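Local coordinates for protein beta-catenin homolog sys-1 (Caenorhabditis elegans, PDB 3C2G) that acts as a beta-catenin-like transcription coregulator in Wnt signalling, directly binding the TCF transcription factor pop-1 to activate or repress target genes, at residues Gln44-Asn56 with Ile93-Phe105. Sequence-based numbering, arbitrary orientation.
Sequences QANMPNCVQQILN and IISPYIHQVVQMF
Pro-48 lies level with Tyr-97, Gln-52 with Gln-100 and Leu-55 with Val-101 where helix 47-56 runs beside helix 98-103 in the same direction, the axes 10.2 Å apart and inclined at -29°. Gln-100 is the polar centre of the contact, a knob in the hole formed by Pro-48, Val-51, Gln-52 and Leu-55. Its CG lies anti to the carbonyl carbon (chi1 -69°) and the chain beyond is extended, which carries the buried amide across to the other helix. There NE2 donates to Pro-48 O at 3.0 Å, in the plane of its own amide, and to Gln-52 OE1 at 2.8 Å, reaching that oxygen from above its carbonyl plane. Pro-48 O thus accepts two bonds, since Gln-52 N approaches from the opposite face as part of the helix. Gln-52, bent at chi2 (54°), turns OE1 to Gln-100, while its NE2 donates to Asn-56 OD1, fixing the amide's orientation; a water lies within bonding distance of both OE1 and Gln-100 O. A leucine in place of Gln-100 would probably leave Gln-52 OE1 without its cross-helix donor and Pro-48 O with one bond fewer. Towards the N-terminal ends, Tyr-97 meets Pro-48 through its CE1, 3.6 Å from the proline CD, and selenomethionine Met-47 through CZ, 3.4 Å from CB. Met-47 brings CE to Ile-94 CD1 at 3.5 Å. At the other end Leu-55 packs on Gln-100 CB. Its CD1 also lies 4.0 Å from CG of selenomethionine Met-104. Phe-88 of helix 71-90 backs Val-51 and Leu-55, Phe-39, in the preceding loop, touches Met-47 and Ile-94, and helix 154-164 packs against Ile-98 and Val-102, in the N-terminal part of the armadillo domain.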
ATOM      1  N   GLN A  44     -33.812 -14.097 -31.303  1.00 62.21           N
ATOM      2  CA  GLN A  44     -32.426 -14.044 -30.815  1.00 61.84           C
ATOM      3  C   GLN A  44     -31.373 -13.776 -31.909  1.00 59.76           C
ATOM      4  O   GLN A  44     -30.439 -13.002 -31.703  1.00 59.73           O
ATOM      5  CB  GLN A  44     -32.078 -15.321 -30.028  1.00 61.54           C
ATOM      6  CG  GLN A  44     -30.689 -15.287 -29.375  1.00 63.99           C
ATOM      7  CD  GLN A  44     -30.290 -16.596 -28.686  1.00 64.77           C
ATOM      8  OE1 GLN A  44     -29.711 -16.581 -27.591  1.00 67.68           O
ATOM      9  NE2 GLN A  44     -30.585 -17.728 -29.328  1.00 66.31           N
ATOM     10  N   ALA A  45     -31.528 -14.414 -33.064  1.00 57.87           N
ATOM     11  CA  ALA A  45     -30.576 -14.252 -34.170  1.00 55.80           C
ATOM     12  C   ALA A  45     -30.606 -12.861 -34.839  1.00 54.18           C
ATOM     13  O   ALA A  45     -29.644 -12.479 -35.500  1.00 53.88           O
ATOM     14  CB  ALA A  45     -30.761 -15.360 -35.201  1.00 55.38           C
ATOM     15  N   ASN A  46     -31.693 -12.111 -34.651  1.00 52.39           N
ATOM     16  CA  ASN A  46     -31.817 -10.754 -35.198  1.00 51.41           C
ATOM     17  C   ASN A  46     -31.354  -9.654 -34.254  1.00 51.69           C
ATOM     18  O   ASN A  46     -31.260  -8.490 -34.660  1.00 51.49           O
ATOM     19  CB  ASN A  46     -33.258 -10.456 -35.632  1.00 50.47           C
ATOM     20  CG  ASN A  46     -33.684 -11.247 -36.856  1.00 47.19           C
ATOM     21  OD1 ASN A  46     -32.860 -11.804 -37.589  1.00 41.24           O
ATOM     22  ND2 ASN A  46     -34.988 -11.301 -37.079  1.00 43.87           N
HETATM   23  N   MSE A  47     -31.073 -10.030 -33.007  1.00 52.21           N
HETATM   24  CA  MSE A  47     -30.701  -9.090 -31.941  1.00 53.10           C
HETATM   25  C   MSE A  47     -29.522  -8.167 -32.262  1.00 51.87           C
HETATM   26  O   MSE A  47     -29.627  -6.963 -32.030  1.00 51.28           O
HETATM   27  CB  MSE A  47     -30.456  -9.823 -30.615  1.00 54.43           C
HETATM   28  CG  MSE A  47     -31.718 -10.195 -29.862  1.00 60.22           C
HETATM   29 SE   MSE A  47     -32.717  -8.611 -29.284  1.00 74.68          SE
HETATM   30  CE  MSE A  47     -31.548  -8.030 -27.835  1.00 70.33           C
ATOM     31  N   PRO A  48     -28.403  -8.720 -32.785  1.00 51.24           N
ATOM     32  CA  PRO A  48     -27.274  -7.859 -33.159  1.00 51.42           C
ATOM     33  C   PRO A  48     -27.642  -6.604 -33.964  1.00 51.80           C
ATOM     34  O   PRO A  48     -27.224  -5.497 -33.585  1.00 51.87           O
ATOM     35  CB  PRO A  48     -26.368  -8.793 -33.968  1.00 51.13           C
ATOM     36  CG  PRO A  48     -26.617 -10.130 -33.379  1.00 50.90           C
ATOM     37  CD  PRO A  48     -28.089 -10.144 -33.023  1.00 51.26           C
ATOM     38  N   ASN A  49     -28.420  -6.742 -35.038  1.00 51.65           N
ATOM     39  CA  ASN A  49     -28.777  -5.542 -35.797  1.00 51.57           C
ATOM     40  C   ASN A  49     -29.952  -4.751 -35.230  1.00 50.19           C
ATOM     41  O   ASN A  49     -30.074  -3.558 -35.483  1.00 50.30           O
ATOM     42  CB  ASN A  49     -28.857  -5.771 -37.323  1.00 52.87           C
ATOM     43  CG  ASN A  49     -30.121  -6.455 -37.752  1.00 54.79           C
ATOM     44  OD1 ASN A  49     -30.245  -7.672 -37.642  1.00 60.13           O
ATOM     45  ND2 ASN A  49     -31.067  -5.683 -38.267  1.00 57.17           N
ATOM     46  N   CYS A  50     -30.788  -5.407 -34.433  1.00 49.36           N
ATOM     47  CA  CYS A  50     -31.819  -4.714 -33.658  1.00 47.56           C
ATOM     48  C   CYS A  50     -31.167  -3.698 -32.712  1.00 46.00           C
ATOM     49  O   CYS A  50     -31.550  -2.532 -32.676  1.00 45.54           O
ATOM     50  CB  CYS A  50     -32.660  -5.729 -32.882  1.00 48.19           C
ATOM     51  SG  CYS A  50     -33.886  -5.018 -31.734  1.00 51.27           S
ATOM     52  N   VAL A  51     -30.149  -4.147 -31.978  1.00 44.42           N
ATOM     53  CA  VAL A  51     -29.359  -3.278 -31.112  1.00 42.46           C
ATOM     54  C   VAL A  51     -28.611  -2.202 -31.910  1.00 41.56           C
ATOM     55  O   VAL A  51     -28.638  -1.031 -31.543  1.00 41.17           O
ATOM     56  CB  VAL A  51     -28.391  -4.107 -30.219  1.00 42.72           C
ATOM     57  CG1 VAL A  51     -27.398  -3.210 -29.477  1.00 42.17           C
ATOM     58  CG2 VAL A  51     -29.179  -4.957 -29.234  1.00 41.14           C
ATOM     59  N   GLN A  52     -27.961  -2.591 -33.004  1.00 40.86           N
ATOM     60  CA  GLN A  52     -27.258  -1.618 -33.849  1.00 40.46           C
ATOM     61  C   GLN A  52     -28.161  -0.485 -34.354  1.00 40.36           C
ATOM     62  O   GLN A  52     -27.750   0.686 -34.361  1.00 40.30           O
ATOM     63  CB  GLN A  52     -26.558  -2.303 -35.024  1.00 40.20           C
ATOM     64  CG  GLN A  52     -25.400  -1.491 -35.603  1.00 40.32           C
ATOM     65  CD  GLN A  52     -24.356  -1.089 -34.542  1.00 41.16           C
ATOM     66  OE1 GLN A  52     -23.754  -1.947 -33.881  1.00 38.79           O
ATOM     67  NE2 GLN A  52     -24.146   0.220 -34.383  1.00 37.05           N
ATOM     68  N   GLN A  53     -29.375  -0.845 -34.778  1.00 39.70           N
ATOM     69  CA  GLN A  53     -30.386   0.117 -35.226  1.00 39.74           C
ATOM     70  C   GLN A  53     -30.689   1.141 -34.140  1.00 38.33           C
ATOM     71  O   GLN A  53     -30.691   2.343 -34.414  1.00 38.50           O
ATOM     72  CB  GLN A  53     -31.697  -0.587 -35.619  1.00 39.38           C
ATOM     73  CG  GLN A  53     -31.678  -1.315 -36.943  1.00 40.78           C
ATOM     74  CD  GLN A  53     -33.032  -1.937 -37.302  1.00 43.07           C
ATOM     75  OE1 GLN A  53     -33.591  -2.746 -36.544  1.00 46.23           O
ATOM     76  NE2 GLN A  53     -33.562  -1.564 -38.469  1.00 45.36           N
ATOM     77  N   ILE A  54     -30.960   0.664 -32.922  1.00 37.09           N
ATOM     78  CA  ILE A  54     -31.225   1.547 -31.784  1.00 36.27           C
ATOM     79  C   ILE A  54     -30.005   2.411 -31.457  1.00 36.17           C
ATOM     80  O   ILE A  54     -30.134   3.622 -31.245  1.00 36.86           O
ATOM     81  CB  ILE A  54     -31.626   0.769 -30.516  1.00 36.35           C
ATOM     82  CG1 ILE A  54     -32.713  -0.271 -30.822  1.00 35.78           C
ATOM     83  CG2 ILE A  54     -32.030   1.735 -29.396  1.00 34.86           C
ATOM     84  CD1 ILE A  54     -34.112   0.154 -30.510  1.00 35.15           C
ATOM     85  N   LEU A  55     -28.828   1.791 -31.414  1.00 35.60           N
ATOM     86  CA  LEU A  55     -27.610   2.517 -31.091  1.00 35.65           C
ATOM     87  C   LEU A  55     -27.402   3.623 -32.106  1.00 36.17           C
ATOM     88  O   LEU A  55     -27.034   4.748 -31.748  1.00 36.29           O
ATOM     89  CB  LEU A  55     -26.386   1.592 -31.041  1.00 35.16           C
ATOM     90  CG  LEU A  55     -26.271   0.591 -29.878  1.00 34.97           C
ATOM     91  CD1 LEU A  55     -25.025  -0.292 -30.038  1.00 31.63           C
ATOM     92  CD2 LEU A  55     -26.272   1.295 -28.523  1.00 32.82           C
ATOM     93  N   ASN A  56     -27.663   3.306 -33.371  1.00 36.35           N
ATOM     94  CA  ASN A  56     -27.463   4.275 -34.434  1.00 36.63           C
ATOM     95  C   ASN A  56     -28.431   5.439 -34.333  1.00 36.24           C
ATOM     96  O   ASN A  56     -28.086   6.555 -34.719  1.00 36.89           O
ATOM     97  CB  ASN A  56     -27.522   3.609 -35.808  1.00 36.92           C
ATOM     98  CG  ASN A  56     -26.220   2.906 -36.170  1.00 38.19           C
ATOM     99  OD1 ASN A  56     -25.198   3.051 -35.482  1.00 37.51           O
ATOM    100  ND2 ASN A  56     -26.245   2.153 -37.263  1.00 36.63           N
ATOM    101  N   ILE A  93     -30.443  -9.415 -21.113  1.00 50.14           N
ATOM    102  CA  ILE A  93     -30.686  -9.843 -22.492  1.00 50.44           C
ATOM    103  C   ILE A  93     -29.812  -9.102 -23.520  1.00 50.41           C
ATOM    104  O   ILE A  93     -29.585  -9.593 -24.626  1.00 50.21           O
ATOM    105  CB  ILE A  93     -32.193  -9.718 -22.857  1.00 50.78           C
ATOM    106  CG1 ILE A  93     -32.549 -10.636 -24.037  1.00 51.00           C
ATOM    107  CG2 ILE A  93     -32.590  -8.250 -23.100  1.00 50.75           C
ATOM    108  CD1 ILE A  93     -34.036 -10.898 -24.187  1.00 50.89           C
ATOM    109  N   ILE A  94     -29.314  -7.927 -23.141  1.00 50.14           N
ATOM    110  CA  ILE A  94     -28.440  -7.152 -24.005  1.00 49.71           C
ATOM    111  C   ILE A  94     -26.960  -7.457 -23.747  1.00 49.70           C
ATOM    112  O   ILE A  94     -26.104  -7.106 -24.559  1.00 50.20           O
ATOM    113  CB  ILE A  94     -28.733  -5.627 -23.874  1.00 49.24           C
ATOM    114  CG1 ILE A  94     -30.199  -5.319 -24.208  1.00 50.15           C
ATOM    115  CG2 ILE A  94     -27.808  -4.800 -24.745  1.00 48.88           C
ATOM    116  CD1 ILE A  94     -30.596  -5.499 -25.669  1.00 48.93           C
ATOM    117  N   SER A  95     -26.651  -8.137 -22.646  1.00 49.95           N
ATOM    118  CA  SER A  95     -25.240  -8.317 -22.258  1.00 50.45           C
ATOM    119  C   SER A  95     -24.326  -8.990 -23.306  1.00 49.94           C
ATOM    120  O   SER A  95     -23.176  -8.574 -23.441  1.00 50.02           O
ATOM    121  CB  SER A  95     -25.086  -8.952 -20.869  1.00 50.51           C
ATOM    122  OG  SER A  95     -25.340 -10.338 -20.906  1.00 53.74           O
ATOM    123  N   PRO A  96     -24.832  -9.983 -24.078  1.00 49.69           N
ATOM    124  CA  PRO A  96     -23.953 -10.577 -25.101  1.00 49.55           C
ATOM    125  C   PRO A  96     -23.639  -9.627 -26.267  1.00 49.23           C
ATOM    126  O   PRO A  96     -22.787  -9.947 -27.105  1.00 49.42           O
ATOM    127  CB  PRO A  96     -24.758 -11.780 -25.627  1.00 49.53           C
ATOM    128  CG  PRO A  96     -25.923 -11.940 -24.717  1.00 49.86           C
ATOM    129  CD  PRO A  96     -26.172 -10.601 -24.099  1.00 50.03           C
ATOM    130  N   TYR A  97     -24.320  -8.480 -26.313  1.00 47.81           N
ATOM    131  CA  TYR A  97     -24.156  -7.522 -27.409  1.00 46.82           C
ATOM    132  C   TYR A  97     -23.440  -6.236 -26.968  1.00 45.43           C
ATOM    133  O   TYR A  97     -23.349  -5.266 -27.728  1.00 44.73           O
ATOM    134  CB  TYR A  97     -25.519  -7.218 -28.048  1.00 47.58           C
ATOM    135  CG  TYR A  97     -26.320  -8.473 -28.337  1.00 47.78           C
ATOM    136  CD1 TYR A  97     -26.033  -9.262 -29.448  1.00 48.05           C
ATOM    137  CD2 TYR A  97     -27.343  -8.880 -27.486  1.00 47.63           C
ATOM    138  CE1 TYR A  97     -26.746 -10.425 -29.711  1.00 48.94           C
ATOM    139  CE2 TYR A  97     -28.065 -10.042 -27.734  1.00 48.58           C
ATOM    140  CZ  TYR A  97     -27.761 -10.811 -28.849  1.00 49.55           C
ATOM    141  OH  TYR A  97     -28.475 -11.961 -29.113  1.00 49.23           O
ATOM    142  N   ILE A  98     -22.901  -6.266 -25.753  1.00 43.98           N
ATOM    143  CA  ILE A  98     -22.308  -5.090 -25.115  1.00 42.85           C
ATOM    144  C   ILE A  98     -21.091  -4.523 -25.841  1.00 41.97           C
ATOM    145  O   ILE A  98     -20.799  -3.328 -25.723  1.00 41.45           O
ATOM    146  CB  ILE A  98     -22.021  -5.347 -23.603  1.00 43.35           C
ATOM    147  CG1 ILE A  98     -21.865  -4.024 -22.836  1.00 44.07           C
ATOM    148  CG2 ILE A  98     -20.849  -6.313 -23.393  1.00 42.52           C
ATOM    149  CD1 ILE A  98     -23.186  -3.399 -22.419  1.00 43.24           C
ATOM    150  N   HIS A  99     -20.407  -5.360 -26.618  1.00 41.21           N
ATOM    151  CA  HIS A  99     -19.293  -4.886 -27.445  1.00 41.37           C
ATOM    152  C   HIS A  99     -19.734  -3.858 -28.483  1.00 40.92           C
ATOM    153  O   HIS A  99     -18.940  -3.002 -28.891  1.00 41.24           O
ATOM    154  CB  HIS A  99     -18.538  -6.047 -28.105  1.00 41.81           C
ATOM    155  CG  HIS A  99     -19.410  -6.959 -28.900  1.00 45.11           C
ATOM    156  ND1 HIS A  99     -19.422  -6.960 -30.280  1.00 47.72           N
ATOM    157  CD2 HIS A  99     -20.312  -7.893 -28.514  1.00 47.12           C
ATOM    158  CE1 HIS A  99     -20.297  -7.853 -30.708  1.00 47.50           C
ATOM    159  NE2 HIS A  99     -20.852  -8.430 -29.656  1.00 48.06           N
ATOM    160  N   GLN A 100     -21.000  -3.923 -28.891  1.00 40.51           N
ATOM    161  CA  GLN A 100     -21.557  -2.933 -29.819  1.00 40.10           C
ATOM    162  C   GLN A 100     -21.686  -1.579 -29.143  1.00 39.51           C
ATOM    163  O   GLN A 100     -21.408  -0.545 -29.769  1.00 39.68           O
ATOM    164  CB  GLN A 100     -22.905  -3.381 -30.393  1.00 40.17           C
ATOM    165  CG  GLN A 100     -22.821  -4.573 -31.349  1.00 40.84           C
ATOM    166  CD  GLN A 100     -24.170  -4.995 -31.897  1.00 40.68           C
ATOM    167  OE1 GLN A 100     -24.551  -6.159 -31.804  1.00 42.48           O
ATOM    168  NE2 GLN A 100     -24.901  -4.047 -32.473  1.00 42.85           N
ATOM    169  N   VAL A 101     -22.098  -1.591 -27.872  1.00 38.55           N
ATOM    170  CA  VAL A 101     -22.093  -0.380 -27.042  1.00 38.49           C
ATOM    171  C   VAL A 101     -20.685   0.227 -26.974  1.00 38.63           C
ATOM    172  O   VAL A 101     -20.500   1.409 -27.261  1.00 38.36           O
ATOM    173  CB  VAL A 101     -22.645  -0.643 -25.617  1.00 38.80           C
ATOM    174  CG1 VAL A 101     -22.567   0.615 -24.754  1.00 37.62           C
ATOM    175  CG2 VAL A 101     -24.087  -1.127 -25.688  1.00 38.59           C
ATOM    176  N   VAL A 102     -19.698  -0.594 -26.632  1.00 39.18           N
ATOM    177  CA  VAL A 102     -18.307  -0.150 -26.546  1.00 39.87           C
ATOM    178  C   VAL A 102     -17.802   0.401 -27.882  1.00 41.67           C
ATOM    179  O   VAL A 102     -17.097   1.418 -27.908  1.00 40.92           O
ATOM    180  CB  VAL A 102     -17.375  -1.289 -26.053  1.00 39.81           C
ATOM    181  CG1 VAL A 102     -15.900  -0.849 -26.038  1.00 38.92           C
ATOM    182  CG2 VAL A 102     -17.809  -1.780 -24.670  1.00 38.52           C
ATOM    183  N   GLN A 103     -18.173  -0.259 -28.987  1.00 43.64           N
ATOM    184  CA  GLN A 103     -17.710   0.147 -30.320  1.00 45.98           C
ATOM    185  C   GLN A 103     -18.202   1.529 -30.726  1.00 45.84           C
ATOM    186  O   GLN A 103     -17.565   2.185 -31.546  1.00 45.57           O
ATOM    187  CB  GLN A 103     -18.096  -0.879 -31.391  1.00 46.24           C
ATOM    188  CG  GLN A 103     -17.242  -2.155 -31.390  1.00 49.15           C
ATOM    189  CD  GLN A 103     -17.849  -3.289 -32.227  1.00 49.25           C
ATOM    190  OE1 GLN A 103     -18.964  -3.172 -32.749  1.00 53.43           O
ATOM    191  NE2 GLN A 103     -17.115  -4.398 -32.345  1.00 52.93           N
HETATM  192  N   MSE A 104     -19.327   1.964 -30.150  1.00 46.66           N
HETATM  193  CA  MSE A 104     -19.865   3.307 -30.394  1.00 47.84           C
HETATM  194  C   MSE A 104     -18.911   4.393 -29.935  1.00 47.55           C
HETATM  195  O   MSE A 104     -18.931   5.504 -30.453  1.00 47.08           O
HETATM  196  CB  MSE A 104     -21.214   3.503 -29.700  1.00 49.00           C
HETATM  197  CG  MSE A 104     -22.352   2.652 -30.270  1.00 55.09           C
HETATM  198 SE   MSE A 104     -22.646   2.902 -32.208  1.00 66.06          SE
HETATM  199  CE  MSE A 104     -23.196   4.775 -32.192  1.00 59.86           C
ATOM    200  N   PHE A 105     -18.081   4.067 -28.950  1.00 47.99           N
ATOM    201  CA  PHE A 105     -17.158   5.033 -28.387  1.00 48.33           C
ATOM    202  C   PHE A 105     -15.914   5.232 -29.235  1.00 49.98           C
ATOM    203  O   PHE A 105     -15.200   6.228 -29.074  1.00 50.25           O
ATOM    204  CB  PHE A 105     -16.773   4.626 -26.977  1.00 46.92           C
ATOM    205  CG  PHE A 105     -17.801   4.976 -25.955  1.00 44.99           C
ATOM    206  CD1 PHE A 105     -17.766   6.215 -25.317  1.00 41.44           C
ATOM    207  CD2 PHE A 105     -18.811   4.071 -25.626  1.00 42.47           C
ATOM    208  CE1 PHE A 105     -18.718   6.537 -24.360  1.00 41.02           C
ATOM    209  CE2 PHE A 105     -19.762   4.391 -24.677  1.00 40.73           C
ATOM    210  CZ  PHE A 105     -19.719   5.622 -24.043  1.00 41.04           C
TER
HETATM  211  O   HOH W   1     -21.183  -0.930 -32.607  1.00 45.46           O